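Ferredoxin--NADP reductase, apicoplast (Plasmodium falciparum, PDB 3JQQ) transfers electrons between ferredoxin and NADP(H) through a bound FAD in the apicoplast, and may serve the terminal step of isoprenoid precursor biosynthesis. Local coordinates at residues B[52-57]-B[103-108]; B[212-217]-B[241-246]. The protein carries 1 engineered substitution. One frame throughout, in Å; residues are numbered along the deposited sequence.

Interaction 1 (B[52-57]-B[103-108]); sequences HTCGII and YSISSS. With FAD (flavin-adenine dinucleotide), chain I.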
loop_
_atom_site.group_PDB
_atom_site.type_symbol
_atom_site.label_atom_id
_atom_site.label_comp_id
_atom_site.label_asym_id
_atom_site.label_seq_id
_atom_site.Cartn_x
_atom_site.Cartn_y
_atom_site.Cartn_z
ATOM N N HIS B 52 9.663 7.537 -16.052
ATOM C CA HIS B 52 8.754 6.481 -16.474
ATOM C C HIS B 52 8.857 5.239 -15.610
ATOM O O HIS B 52 9.844 5.017 -14.909
ATOM C CB HIS B 52 8.991 6.088 -17.930
ATOM C CG HIS B 52 8.308 6.981 -18.913
ATOM N ND1 HIS B 52 8.966 7.536 -19.989
ATOM C CD2 HIS B 52 7.037 7.423 -18.977
ATOM C CE1 HIS B 52 8.126 8.275 -20.679
ATOM N NE2 HIS B 52 6.946 8.227 -20.087
ATOM N N THR B 53 7.810 4.432 -15.679
ATOM C CA THR B 53 7.812 3.125 -15.069
ATOM C C THR B 53 7.781 2.082 -16.171
ATOM O O THR B 53 7.388 2.367 -17.306
ATOM C CB THR B 53 6.577 2.918 -14.192
ATOM O OG1 THR B 53 6.603 1.595 -13.643
ATOM C CG2 THR B 53 5.315 3.081 -15.020
ATOM N N CYS B 54 8.214 0.877 -15.832
ATOM C CA CYS B 54 8.048 -0.261 -16.707
ATOM C C CYS B 54 7.190 -1.256 -15.957
ATOM O O CYS B 54 7.031 -1.155 -14.742
ATOM C CB CYS B 54 9.402 -0.885 -17.047
ATOM S SG CYS B 54 10.372 -1.373 -15.598
ATOM N N GLY B 55 6.621 -2.207 -16.682
ATOM C CA GLY B 55 5.938 -3.316 -16.049
ATOM C C GLY B 55 6.834 -4.540 -16.122
ATOM O O GLY B 55 7.561 -4.736 -17.097
ATOM N N ILE B 56 6.804 -5.352 -15.074
ATOM C CA ILE B 56 7.469 -6.640 -15.102
ATOM C C ILE B 56 6.391 -7.710 -15.013
ATOM O O ILE B 56 5.522 -7.644 -14.145
ATOM C CB ILE B 56 8.454 -6.806 -13.930
ATOM C CG1 ILE B 56 9.660 -5.872 -14.096
ATOM C CG2 ILE B 56 8.920 -8.249 -13.828
ATOM C CD1 ILE B 56 10.599 -5.863 -12.904
ATOM N N ILE B 57 6.431 -8.679 -15.924
ATOM C CA ILE B 57 5.491 -9.799 -15.881
ATOM C C ILE B 57 6.155 -11.022 -15.263
ATOM O O ILE B 57 6.962 -11.686 -15.908
ATOM C CB ILE B 57 4.968 -10.174 -17.282
ATOM C CG1 ILE B 57 4.357 -8.956 -17.974
ATOM C CG2 ILE B 57 3.948 -11.305 -17.186
ATOM C CD1 ILE B 57 4.137 -9.153 -19.459
ATOM N N TYR B 103 7.201 -0.740 -11.874
ATOM C CA TYR B 103 8.392 -0.396 -11.124
ATOM C C TYR B 103 9.058 0.800 -11.785
ATOM O O TYR B 103 9.199 0.853 -13.007
ATOM C CB TYR B 103 9.326 -1.606 -11.033
ATOM C CG TYR B 103 8.654 -2.751 -10.319
ATOM C CD1 TYR B 103 8.012 -3.756 -11.024
ATOM C CD2 TYR B 103 8.616 -2.796 -8.933
ATOM C CE1 TYR B 103 7.369 -4.787 -10.369
ATOM C CE2 TYR B 103 7.975 -3.823 -8.272
ATOM C CZ TYR B 103 7.357 -4.817 -8.992
ATOM O OH TYR B 103 6.717 -5.844 -8.334
ATOM N N SER B 104 9.435 1.779 -10.974
ATOM C CA SER B 104 10.030 2.992 -11.502
ATOM C C SER B 104 11.458 2.732 -11.960
ATOM O O SER B 104 12.230 2.045 -11.286
ATOM C CB SER B 104 9.986 4.116 -10.466
ATOM O OG SER B 104 8.647 4.452 -10.146
ATOM N N ILE B 105 11.792 3.277 -13.124
ATOM C CA ILE B 105 13.119 3.130 -13.691
ATOM C C ILE B 105 14.049 4.114 -12.993
ATOM O O ILE B 105 13.734 5.296 -12.884
ATOM C CB ILE B 105 13.098 3.397 -15.213
ATOM C CG1 ILE B 105 12.067 2.495 -15.894
ATOM C CG2 ILE B 105 14.475 3.181 -15.821
ATOM C CD1 ILE B 105 11.829 2.822 -17.364
ATOM N N SER B 106 15.184 3.625 -12.500
ATOM C CA SER B 106 16.102 4.469 -11.737
ATOM C C SER B 106 17.375 4.831 -12.510
ATOM O O SER B 106 18.328 5.364 -11.938
ATOM C CB SER B 106 16.456 3.808 -10.402
ATOM O OG SER B 106 16.911 2.481 -10.594
ATOM N N SER B 107 17.383 4.541 -13.807
ATOM C CA SER B 107 18.516 4.889 -14.665
ATOM C C SER B 107 18.181 6.055 -15.590
ATOM O O SER B 107 17.027 6.473 -15.683
ATOM C CB SER B 107 18.953 3.676 -15.489
ATOM O OG SER B 107 17.840 3.048 -16.106
ATOM N N SER B 108 19.198 6.580 -16.280
ATOM C CA SER B 108 18.997 7.634 -17.271
ATOM C C SER B 108 18.965 7.044 -18.683
ATOM O O SER B 108 19.534 5.981 -18.927
ATOM C CB SER B 108 20.097 8.691 -17.159
ATOM O OG SER B 108 19.711 9.889 -17.809
HETATM P PA FAD I . 1.243 -8.756 -4.448
HETATM O O1A FAD I . 0.561 -8.038 -5.588
HETATM O O2A FAD I . 1.273 -10.247 -4.691
HETATM O O5B FAD I . 0.523 -8.395 -3.049
HETATM C C5B FAD I . 0.517 -7.069 -2.564
HETATM C C4B FAD I . 0.828 -7.039 -1.070
HETATM O O4B FAD I . -0.048 -7.896 -0.358
HETATM C C3B FAD I . 2.239 -7.523 -0.790
HETATM O O3B FAD I . 2.763 -6.768 0.276
HETATM C C2B FAD I . 2.052 -8.958 -0.344
HETATM O O2B FAD I . 3.021 -9.322 0.612
HETATM C C1B FAD I . 0.656 -8.964 0.255
HETATM N N9A FAD I . -0.056 -10.231 0.004
HETATM C C8A FAD I . -0.260 -10.843 -1.205
HETATM N N7A FAD I . -0.968 -11.979 -0.997
HETATM C C5A FAD I . -1.222 -12.094 0.325
HETATM C C6A FAD I . -1.899 -13.053 1.069
HETATM N N6A FAD I . -2.369 -14.151 0.482
HETATM N N1A FAD I . -1.996 -12.899 2.436
HETATM C C2A FAD I . -1.426 -11.804 3.050
HETATM N N3A FAD I . -0.754 -10.859 2.303
HETATM C C4A FAD I . -0.655 -11.002 0.962
HETATM N N1 FAD I . 7.417 -1.159 -6.100
HETATM C C2 FAD I . 8.780 -1.257 -5.936
HETATM O O2 FAD I . 9.234 -2.124 -5.188
HETATM N N3 FAD I . 9.625 -0.393 -6.605
HETATM C C4 FAD I . 9.108 0.577 -7.438
HETATM O O4 FAD I . 9.861 1.347 -8.030
HETATM C C4X FAD I . 7.733 0.679 -7.603
HETATM N N5 FAD I . 7.212 1.647 -8.436
HETATM C C5X FAD I . 5.845 1.736 -8.590
HETATM C C6 FAD I . 5.322 2.714 -9.430
HETATM C C7 FAD I . 3.949 2.817 -9.599
HETATM C C7M FAD I . 3.387 3.875 -10.507
HETATM C C8 FAD I . 3.103 1.937 -8.924
HETATM C C8M FAD I . 1.611 2.033 -9.088
HETATM C C9 FAD I . 3.630 0.964 -8.084
HETATM C C9A FAD I . 5.000 0.856 -7.911
HETATM N N10 FAD I . 5.517 -0.124 -7.079
HETATM C C10 FAD I . 6.887 -0.197 -6.927
HETATM C "C1'" FAD I . 4.637 -1.201 -6.474
HETATM C "C2'" FAD I . 4.783 -2.544 -7.204
HETATM O "O2'" FAD I . 4.246 -2.422 -8.499
HETATM C "C3'" FAD I . 4.068 -3.741 -6.559
HETATM O "O3'" FAD I . 2.785 -3.373 -6.103
HETATM C "C4'" FAD I . 4.855 -4.398 -5.426
HETATM O "O4'" FAD I . 6.034 -4.960 -5.957
HETATM C "C5'" FAD I . 4.039 -5.518 -4.787
HETATM O "O5'" FAD I . 3.775 -6.471 -5.789
HETATM P P FAD I . 3.753 -8.049 -5.473
HETATM O O1P FAD I . 3.211 -8.793 -6.671
HETATM O O2P FAD I . 5.122 -8.562 -5.087
HETATM O O3P FAD I . 2.732 -8.182 -4.237
HETATM O O HOH W 1 11.453 6.456 -13.131
#
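Cys54 and Tyr103 form an antiparallel hydrogen-bonded pair, and Thr53 and Ser104 form the adjoining non-hydrogen-bonded pair. These bridges join strands 53-56 and 101-104 in the antiparallel sheet of the FAD-binding domain of ferredoxin-NADP reductase. Tyr103 N donates to Cys54 O over 2.9 Å, and Cys54 N donates back to Tyr103 O. Past the last bridge, Ile105 N reaches His52 O in a straight bond of 3.2 Å, with an angle of 172° at the hydrogen. A water donates to both His52 O and Ile105 O and so ties the two segments together beyond the last bridge.

The hydroxyl of Thr53 turns inward to the neighbouring strand. Its OG1 stands anti to the backbone N (chi1 178°), which places it 2.8 Å from Tyr103 O. Cys54 O also lies within its reach, and which of the two takes the proton is not settled. On the face shared by Cys54 and Tyr103, the Ile56 side chain crosses the tyrosine at about a right angle. Ile56 CD1 meets Tyr103 CD1 at 3.8 Å. Ile118 of strand 114-123 touches both of these side chains. The side chain of Ile105 lies toward strand 53-56, with CG1 4.2 Å from Cys54 SG.

The contact also meets the flavin. Tyr103 and Ser104, both FAD-binding residues, meet different parts of the cofactor. Ser104 N donates to flavin O4 over 3.0 Å and makes a weak bond to N5. FAD O2' lies over one face of the Tyr103 ring, toward its rim. At the tip of the ring, Tyr103 OH hydrogen-bonds to ribityl O4' at 2.6 Å.

Interaction 2 (B[212-217]-B[241-246]); sequences TIYYGV and NIHYVF. With A2P (adenosine-2'-5'-diphosphate), chain J.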
loop_
_atom_site.group_PDB
_atom_site.type_symbol
_atom_site.label_atom_id
_atom_site.label_comp_id
_atom_site.label_asym_id
_atom_site.label_seq_id
_atom_site.Cartn_x
_atom_site.Cartn_y
_atom_site.Cartn_z
ATOM N N THR B 212 15.932 20.357 -3.884
ATOM C CA THR B 212 15.726 20.046 -2.477
ATOM C C THR B 212 14.997 18.717 -2.351
ATOM O O THR B 212 13.906 18.541 -2.892
ATOM C CB THR B 212 14.909 21.137 -1.763
ATOM O OG1 THR B 212 15.431 22.428 -2.101
ATOM C CG2 THR B 212 14.969 20.944 -0.255
ATOM N N ILE B 213 15.607 17.781 -1.634
ATOM C CA ILE B 213 15.058 16.441 -1.525
ATOM C C ILE B 213 14.592 16.131 -0.110
ATOM O O ILE B 213 15.341 16.291 0.853
ATOM C CB ILE B 213 16.081 15.384 -1.975
ATOM C CG1 ILE B 213 16.652 15.760 -3.343
ATOM C CG2 ILE B 213 15.442 14.004 -2.010
ATOM C CD1 ILE B 213 17.359 14.626 -4.043
ATOM N N TYR B 214 13.341 15.700 0.002
ATOM C CA TYR B 214 12.786 15.253 1.269
ATOM C C TYR B 214 12.497 13.764 1.150
ATOM O O TYR B 214 11.641 13.351 0.368
ATOM C CB TYR B 214 11.507 16.021 1.600
ATOM C CG TYR B 214 11.698 17.517 1.719
ATOM C CD1 TYR B 214 11.322 18.369 0.688
ATOM C CD2 TYR B 214 12.247 18.077 2.864
ATOM C CE1 TYR B 214 11.491 19.738 0.795
ATOM C CE2 TYR B 214 12.420 19.444 2.979
ATOM C CZ TYR B 214 12.040 20.268 1.942
ATOM O OH TYR B 214 12.210 21.629 2.056
ATOM N N TYR B 215 13.216 12.960 1.922
ATOM C CA TYR B 215 13.201 11.519 1.724
ATOM C C TYR B 215 12.938 10.789 3.034
ATOM O O TYR B 215 13.739 10.851 3.967
ATOM C CB TYR B 215 14.528 11.080 1.093
ATOM C CG TYR B 215 14.609 9.629 0.666
ATOM C CD1 TYR B 215 13.467 8.898 0.372
ATOM C CD2 TYR B 215 15.844 9.002 0.525
ATOM C CE1 TYR B 215 13.550 7.577 -0.025
ATOM C CE2 TYR B 215 15.937 7.682 0.129
ATOM C CZ TYR B 215 14.787 6.974 -0.145
ATOM O OH TYR B 215 14.878 5.659 -0.545
ATOM N N GLY B 216 11.799 10.108 3.092
ATOM C CA GLY B 216 11.404 9.363 4.278
ATOM C C GLY B 216 11.680 7.881 4.140
ATOM O O GLY B 216 11.218 7.232 3.200
ATOM N N VAL B 217 12.456 7.351 5.080
ATOM C CA VAL B 217 12.759 5.930 5.136
ATOM C C VAL B 217 12.806 5.514 6.601
ATOM O O VAL B 217 12.719 6.360 7.490
ATOM C CB VAL B 217 14.099 5.604 4.443
ATOM C CG1 VAL B 217 13.978 5.785 2.938
ATOM C CG2 VAL B 217 15.219 6.468 5.005
ATOM N N ASN B 241 20.339 19.663 -1.744
ATOM C CA ASN B 241 20.184 19.596 -0.296
ATOM C C ASN B 241 19.200 18.484 0.065
ATOM O O ASN B 241 18.033 18.527 -0.328
ATOM C CB ASN B 241 19.690 20.940 0.249
ATOM C CG ASN B 241 19.706 21.001 1.765
ATOM O OD1 ASN B 241 20.541 20.374 2.416
ATOM N ND2 ASN B 241 18.784 21.772 2.339
ATOM N N ILE B 242 19.675 17.485 0.804
ATOM C CA ILE B 242 18.858 16.319 1.127
ATOM C C ILE B 242 18.439 16.282 2.590
ATOM O O ILE B 242 19.282 16.291 3.485
ATOM C CB ILE B 242 19.605 15.006 0.827
ATOM C CG1 ILE B 242 20.043 14.956 -0.639
ATOM C CG2 ILE B 242 18.735 13.808 1.180
ATOM C CD1 ILE B 242 21.016 13.830 -0.943
ATOM N N HIS B 243 17.133 16.223 2.828
ATOM C CA HIS B 243 16.607 16.075 4.180
ATOM C C HIS B 243 16.031 14.672 4.382
ATOM O O HIS B 243 15.080 14.278 3.706
ATOM C CB HIS B 243 15.541 17.138 4.466
ATOM C CG HIS B 243 16.043 18.545 4.358
ATOM N ND1 HIS B 243 16.984 19.068 5.220
ATOM C CD2 HIS B 243 15.726 19.543 3.498
ATOM C CE1 HIS B 243 17.232 20.328 4.895
ATOM N NE2 HIS B 243 16.481 20.637 3.849
ATOM N N TYR B 244 16.617 13.923 5.314
ATOM C CA TYR B 244 16.172 12.563 5.611
ATOM C C TYR B 244 15.240 12.527 6.817
ATOM O O TYR B 244 15.538 13.106 7.860
ATOM C CB TYR B 244 17.370 11.649 5.885
ATOM C CG TYR B 244 18.269 11.401 4.698
ATOM C CD1 TYR B 244 19.574 11.879 4.681
ATOM C CD2 TYR B 244 17.820 10.681 3.601
ATOM C CE1 TYR B 244 20.404 11.650 3.601
ATOM C CE2 TYR B 244 18.640 10.450 2.515
ATOM C CZ TYR B 244 19.932 10.935 2.521
ATOM O OH TYR B 244 20.751 10.704 1.440
ATOM N N VAL B 245 14.117 11.831 6.674
ATOM C CA VAL B 245 13.176 11.670 7.775
ATOM C C VAL B 245 13.039 10.193 8.124
ATOM O O VAL B 245 12.413 9.429 7.386
ATOM C CB VAL B 245 11.791 12.236 7.421
ATOM C CG1 VAL B 245 10.900 12.260 8.653
ATOM C CG2 VAL B 245 11.923 13.627 6.822
ATOM N N PHE B 246 13.625 9.796 9.249
ATOM C CA PHE B 246 13.650 8.391 9.635
ATOM C C PHE B 246 12.478 8.031 10.549
ATOM O O PHE B 246 12.266 8.663 11.584
ATOM C CB PHE B 246 14.985 8.038 10.300
ATOM C CG PHE B 246 16.192 8.357 9.455
ATOM C CD1 PHE B 246 16.338 7.806 8.191
ATOM C CD2 PHE B 246 17.187 9.197 9.930
ATOM C CE1 PHE B 246 17.447 8.098 7.414
ATOM C CE2 PHE B 246 18.297 9.491 9.158
ATOM C CZ PHE B 246 18.427 8.941 7.900
HETATM P P1 A2P J . 6.989 3.223 8.863
HETATM O O1P A2P J . 6.115 3.853 9.919
HETATM O O2P A2P J . 6.250 2.295 7.928
HETATM O O3P A2P J . 8.295 2.676 9.388
HETATM P P2 A2P J . 7.899 1.548 2.886
HETATM O O4P A2P J . 8.104 2.050 1.477
HETATM O O5P A2P J . 6.538 0.942 3.145
HETATM O O6P A2P J . 9.060 0.751 3.430
HETATM O "O5'" A2P J . 7.898 2.889 3.777
HETATM C "C5'" A2P J . 8.794 3.955 3.466
HETATM C "C4'" A2P J . 8.773 4.976 4.595
HETATM O "O4'" A2P J . 7.536 5.699 4.575
HETATM C "C3'" A2P J . 8.866 4.304 5.958
HETATM O "O3'" A2P J . 9.746 5.074 6.782
HETATM C "C2'" A2P J . 7.462 4.382 6.520
HETATM O "O2'" A2P J . 7.446 4.463 7.942
HETATM C "C1'" A2P J . 7.022 5.702 5.909
HETATM N N9 A2P J . 5.558 5.915 6.027
HETATM C C8 A2P J . 4.650 5.027 6.477
HETATM N N7 A2P J . 3.402 5.564 6.475
HETATM C C5 A2P J . 3.510 6.830 6.024
HETATM C C6 A2P J . 2.588 7.963 5.770
HETATM N N6 A2P J . 1.260 7.850 6.004
HETATM N N1 A2P J . 3.114 9.115 5.296
HETATM C C2 A2P J . 4.430 9.247 5.055
HETATM N N3 A2P J . 5.322 8.263 5.262
HETATM C C4 A2P J . 4.932 7.056 5.737
#
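His243 lies beside Tyr214 on one face of the sheet, and both side chains point the same way. The closest approach is between His243 CD2 and Tyr214 CE2, at 3.3 Å. The two ring planes are 21° apart, but the rings are slid past each other and barely overlap. Thr212 CG2 reaches the edge of the imidazole near its plane. Arg266 also touches the His243 side chain. The histidine backbone links to both neighbours along the ladder: His243 N donates to Ile213 O over 2.7 Å, and His243 O accepts from Tyr215 N.

Tyr215 lies on the other face, with Ile213 and Val217. Its CG is anti to the backbone N (chi1 -173°), while that of Tyr244 is beside its own N; with these different torsions the two side chains slant across each other. Tyr215 CD2 comes in the plane of the Tyr244 ring, at its edge, 3.7 Å from CE2. Tyr215 OH is bonded elsewhere, to Gly179 O and Leu224 N.

Strands 211-217 and 240-246 are the two parallel strands of a beta-alpha-beta unit in the NADP-binding domain. Helix 226-235 connects them and packs against Ile242 and Tyr244. Helix 259-265 lies against Tyr214 and Val245 on the opposite face.

Val217 ends the paired run beside Phe246. Val217 CG2 meets the edge of the phenyl ring near its plane, 3.6 Å from CD1. The last backbone bond, Val217 N to Val245 O, is more bent than those before it, with 146° at the hydrogen. Gly216 and Val217 both line the adenosine-2'-5'-diphosphate pocket. The nucleotide O3' lies 3.1 Å from Val217 C.

Interactions 1 and 2 belong to different domains, with centres about 22 Å apart and nearest atoms about 10 Å apart. Both are largely buried, although four residues of 241-246 are partly exposed, at an outermost strand of its sheet within the chain. Segments 52-57 and 103-108 pair briefly and antiparallel; a water bridges them beyond the pairing, and 103-108 also hydrogen-bonds the flavin cofactor. Segments 212-217 and 241-246 pair parallel along their full length. Their side-chain contacts are mainly aromatic and aliphatic. Each strand pair brings residues to a bound nucleotide: the first hydrogen-bonds FAD, while the second approaches adenosine-2'-5'-diphosphate at the carboxyl end of strand 211-217.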